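Local coordinates for protein putative transcriptional coactivator P15 (Enterobacteria phage t5, PDB 4BG7) that is a phage homolog of the eukaryotic transcription coactivator PC4, implicated in recombination-dependent DNA replication, and probably binds DNA, at residues Y9-D14 with Y40-W46. Residues are numbered along the deposited sequence; the frame is centred on the assembly and turned at random.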
loop_
_atom_site.group_PDB
_atom_site.type_symbol
_atom_site.label_atom_id
_atom_site.label_comp_id
_atom_site.label_asym_id
_atom_site.label_seq_id
_atom_site.Cartn_x
_atom_site.Cartn_y
_atom_site.Cartn_z
ATOM N N TYR A 9 7.188 11.694 -6.124
ATOM C CA TYR A 9 6.000 12.197 -6.757
ATOM C C TYR A 9 6.191 13.411 -7.668
ATOM O O TYR A 9 5.214 14.092 -7.999
ATOM C CB TYR A 9 4.966 12.518 -5.693
ATOM C CG TYR A 9 4.149 11.291 -5.271
ATOM C CD1 TYR A 9 4.578 10.409 -4.225
ATOM C CD2 TYR A 9 2.930 11.042 -5.857
ATOM C CE1 TYR A 9 3.811 9.307 -3.857
ATOM C CE2 TYR A 9 2.155 9.943 -5.459
ATOM C CZ TYR A 9 2.604 9.081 -4.451
ATOM O OH TYR A 9 1.715 8.012 -4.176
ATOM N N GLU A 10 7.431 13.659 -8.099
ATOM C CA GLU A 10 7.675 14.680 -9.137
ATOM C C GLU A 10 6.841 14.452 -10.393
ATOM O O GLU A 10 6.863 13.377 -10.995
ATOM C CB GLU A 10 9.175 14.768 -9.467
ATOM C CG GLU A 10 9.968 15.155 -8.235
ATOM C CD GLU A 10 11.374 15.659 -8.475
ATOM O OE1 GLU A 10 11.800 15.819 -9.649
ATOM O OE2 GLU A 10 12.036 15.880 -7.434
ATOM N N GLY A 11 6.095 15.476 -10.784
ATOM C CA GLY A 11 5.239 15.405 -11.969
ATOM C C GLY A 11 3.864 14.743 -11.747
ATOM O O GLY A 11 3.075 14.652 -12.674
ATOM N N HIS A 12 3.573 14.283 -10.529
ATOM C CA HIS A 12 2.304 13.600 -10.256
ATOM C C HIS A 12 1.318 14.592 -9.780
ATOM O O HIS A 12 1.649 15.491 -8.995
ATOM C CB HIS A 12 2.467 12.550 -9.125
ATOM C CG HIS A 12 3.166 11.293 -9.540
ATOM N ND1 HIS A 12 2.546 10.089 -9.533
ATOM C CD2 HIS A 12 4.480 11.061 -9.974
ATOM C CE1 HIS A 12 3.383 9.159 -9.963
ATOM N NE2 HIS A 12 4.584 9.737 -10.211
ATOM N N VAL A 13 0.069 14.368 -10.143
ATOM C CA VAL A 13 -1.052 15.105 -9.590
ATOM C C VAL A 13 -2.000 14.071 -8.896
ATOM O O VAL A 13 -2.406 13.116 -9.531
ATOM C CB VAL A 13 -1.816 15.905 -10.721
ATOM C CG1 VAL A 13 -3.159 16.378 -10.230
ATOM C CG2 VAL A 13 -0.967 17.093 -11.241
ATOM N N ASP A 14 -2.375 14.335 -7.661
ATOM C CA ASP A 14 -3.289 13.477 -6.915
ATOM C C ASP A 14 -4.703 13.542 -7.500
ATOM O O ASP A 14 -5.262 14.623 -7.797
ATOM C CB ASP A 14 -3.421 13.921 -5.470
ATOM C CG ASP A 14 -2.209 13.645 -4.646
ATOM O OD1 ASP A 14 -1.207 13.093 -5.142
ATOM O OD2 ASP A 14 -2.298 13.993 -3.474
ATOM N N TYR A 40 -1.268 5.662 -10.798
ATOM C CA TYR A 40 -0.423 5.017 -9.833
ATOM C C TYR A 40 -1.063 5.075 -8.468
ATOM O O TYR A 40 -1.812 6.032 -8.160
ATOM C CB TYR A 40 0.896 5.806 -9.735
ATOM C CG TYR A 40 1.614 5.702 -11.042
ATOM C CD1 TYR A 40 2.450 4.647 -11.296
ATOM C CD2 TYR A 40 1.375 6.617 -12.032
ATOM C CE1 TYR A 40 3.067 4.510 -12.554
ATOM C CE2 TYR A 40 2.032 6.534 -13.267
ATOM C CZ TYR A 40 2.842 5.480 -13.539
ATOM O OH TYR A 40 3.477 5.400 -14.785
ATOM N N MET A 41 -0.804 4.029 -7.677
ATOM C CA MET A 41 -1.157 4.037 -6.261
ATOM C C MET A 41 0.086 3.947 -5.416
ATOM O O MET A 41 1.031 3.245 -5.728
ATOM C CB MET A 41 -2.143 2.916 -5.837
ATOM C CG MET A 41 -1.760 1.520 -6.221
ATOM S SD MET A 41 -2.778 0.239 -5.417
ATOM C CE MET A 41 -2.286 -1.127 -6.430
ATOM N N GLY A 42 0.061 4.654 -4.298
ATOM C CA GLY A 42 1.210 4.642 -3.400
ATOM C C GLY A 42 1.027 5.473 -2.147
ATOM O O GLY A 42 -0.100 5.767 -1.740
ATOM N N ILE A 43 2.140 5.873 -1.545
ATOM C CA ILE A 43 2.066 6.695 -0.347
ATOM C C ILE A 43 2.760 8.027 -0.615
ATOM O O ILE A 43 3.903 8.014 -0.995
ATOM C CB ILE A 43 2.788 5.982 0.789
ATOM C CG1 ILE A 43 1.996 4.772 1.257
ATOM C CG2 ILE A 43 3.097 6.942 1.935
ATOM C CD1 ILE A 43 0.516 4.856 1.569
ATOM N N ARG A 44 2.040 9.142 -0.503
ATOM C CA ARG A 44 2.662 10.472 -0.608
ATOM C C ARG A 44 2.782 11.024 0.786
ATOM O O ARG A 44 1.823 10.933 1.570
ATOM C CB ARG A 44 1.788 11.428 -1.434
ATOM C CG ARG A 44 2.454 12.778 -1.621
ATOM C CD ARG A 44 1.510 13.826 -2.119
ATOM N NE ARG A 44 1.187 13.747 -3.565
ATOM C CZ ARG A 44 1.862 14.329 -4.546
ATOM N NH1 ARG A 44 2.986 14.966 -4.305
ATOM N NH2 ARG A 44 1.394 14.221 -5.797
ATOM N N TYR A 45 3.933 11.597 1.118
ATOM C CA TYR A 45 4.108 12.200 2.471
ATOM C C TYR A 45 3.648 13.667 2.554
ATOM O O TYR A 45 4.068 14.488 1.736
ATOM C CB TYR A 45 5.541 12.096 2.939
ATOM C CG TYR A 45 5.921 10.660 3.219
ATOM C CD1 TYR A 45 5.467 10.022 4.373
ATOM C CD2 TYR A 45 6.633 9.897 2.295
ATOM C CE1 TYR A 45 5.798 8.690 4.632
ATOM C CE2 TYR A 45 6.940 8.555 2.543
ATOM C CZ TYR A 45 6.496 7.964 3.708
ATOM O OH TYR A 45 6.779 6.644 3.987
ATOM N N TRP A 46 2.784 13.965 3.520
ATOM C CA TRP A 46 2.493 15.344 3.931
ATOM C C TRP A 46 3.260 15.726 5.176
ATOM O O TRP A 46 3.429 14.892 6.067
ATOM C CB TRP A 46 1.045 15.504 4.094
ATOM C CG TRP A 46 0.282 15.262 2.814
ATOM C CD1 TRP A 46 0.393 14.158 1.992
ATOM C CD2 TRP A 46 -0.783 16.035 2.244
ATOM N NE1 TRP A 46 -0.461 14.226 0.971
ATOM C CE2 TRP A 46 -1.177 15.343 1.028
ATOM C CE3 TRP A 46 -1.384 17.247 2.550
ATOM C CZ2 TRP A 46 -2.182 15.816 0.194
ATOM C CZ3 TRP A 46 -2.382 17.724 1.717
ATOM C CH2 TRP A 46 -2.794 17.022 0.577
HETATM O O HOH W 1 0.172 7.452 -6.241
HETATM O O HOH W 2 4.137 16.160 -6.630
HETATM O O HOH W 3 -1.810 12.567 -1.197
#
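Asp14 OD1 is gripped by two nitrogens of Arg44: NE and NH2 each lie 2.9 Å from it, both N-H...O angles being 144°. The salt bridge is side-on yet uses one carboxylate oxygen. Both donors approach from the same face of the carboxylate, NE on the syn side and NH2 more steeply from above the plane, whereas OD1 sits close to the guanidinium plane; the two flat groups are tilted 58° apart. NH2 adds a weak bond to His12 O at the edge of the guanidinium, and a water in the guanidinium plane accepts from NH1 (2.9 Å) and donates to Tyr9 O. NH1 also bonds to Thr57 O on strand 54-64.

Arg44 CB, set by the backbone, lies over the Tyr9 ring, 4.0 Å from its centroid (CH-pi); with CG anti to the backbone N and a bend at chi3, the chain then brings the guanidinium to Asp14. Tyr9 CD2 and CB cover one face of the guanidinium. At the ring edge, Tyr9 CE1 comes 3.1 Å from Ile43 O. A water 2.6 Å from Tyr9 OH donates weakly to Tyr40 O.

His12 closes the type II turn that starts at Tyr9, its N bonded to Tyr9 O, and points its imidazole edge toward the face of Tyr40 in an offset edge-to-face pair (planes at 63°). Its ND1 bonds to Ser33 OG. At the other end, a water bridges Asp14 OD2 and Trp46 NE1.

In the four-stranded antiparallel sheet of this PC4 homolog, the N-terminal turn thus packs its side chains on the third strand, 38-48, while the start of strand 13-23 pairs with strand 26-35 and reaches 38-48 through Asp14. Several acceptors round the guanidinium of the buried Arg44 would be expected to stabilise its positive charge, while Tyr9 and the carboxylate together restrict its rotation.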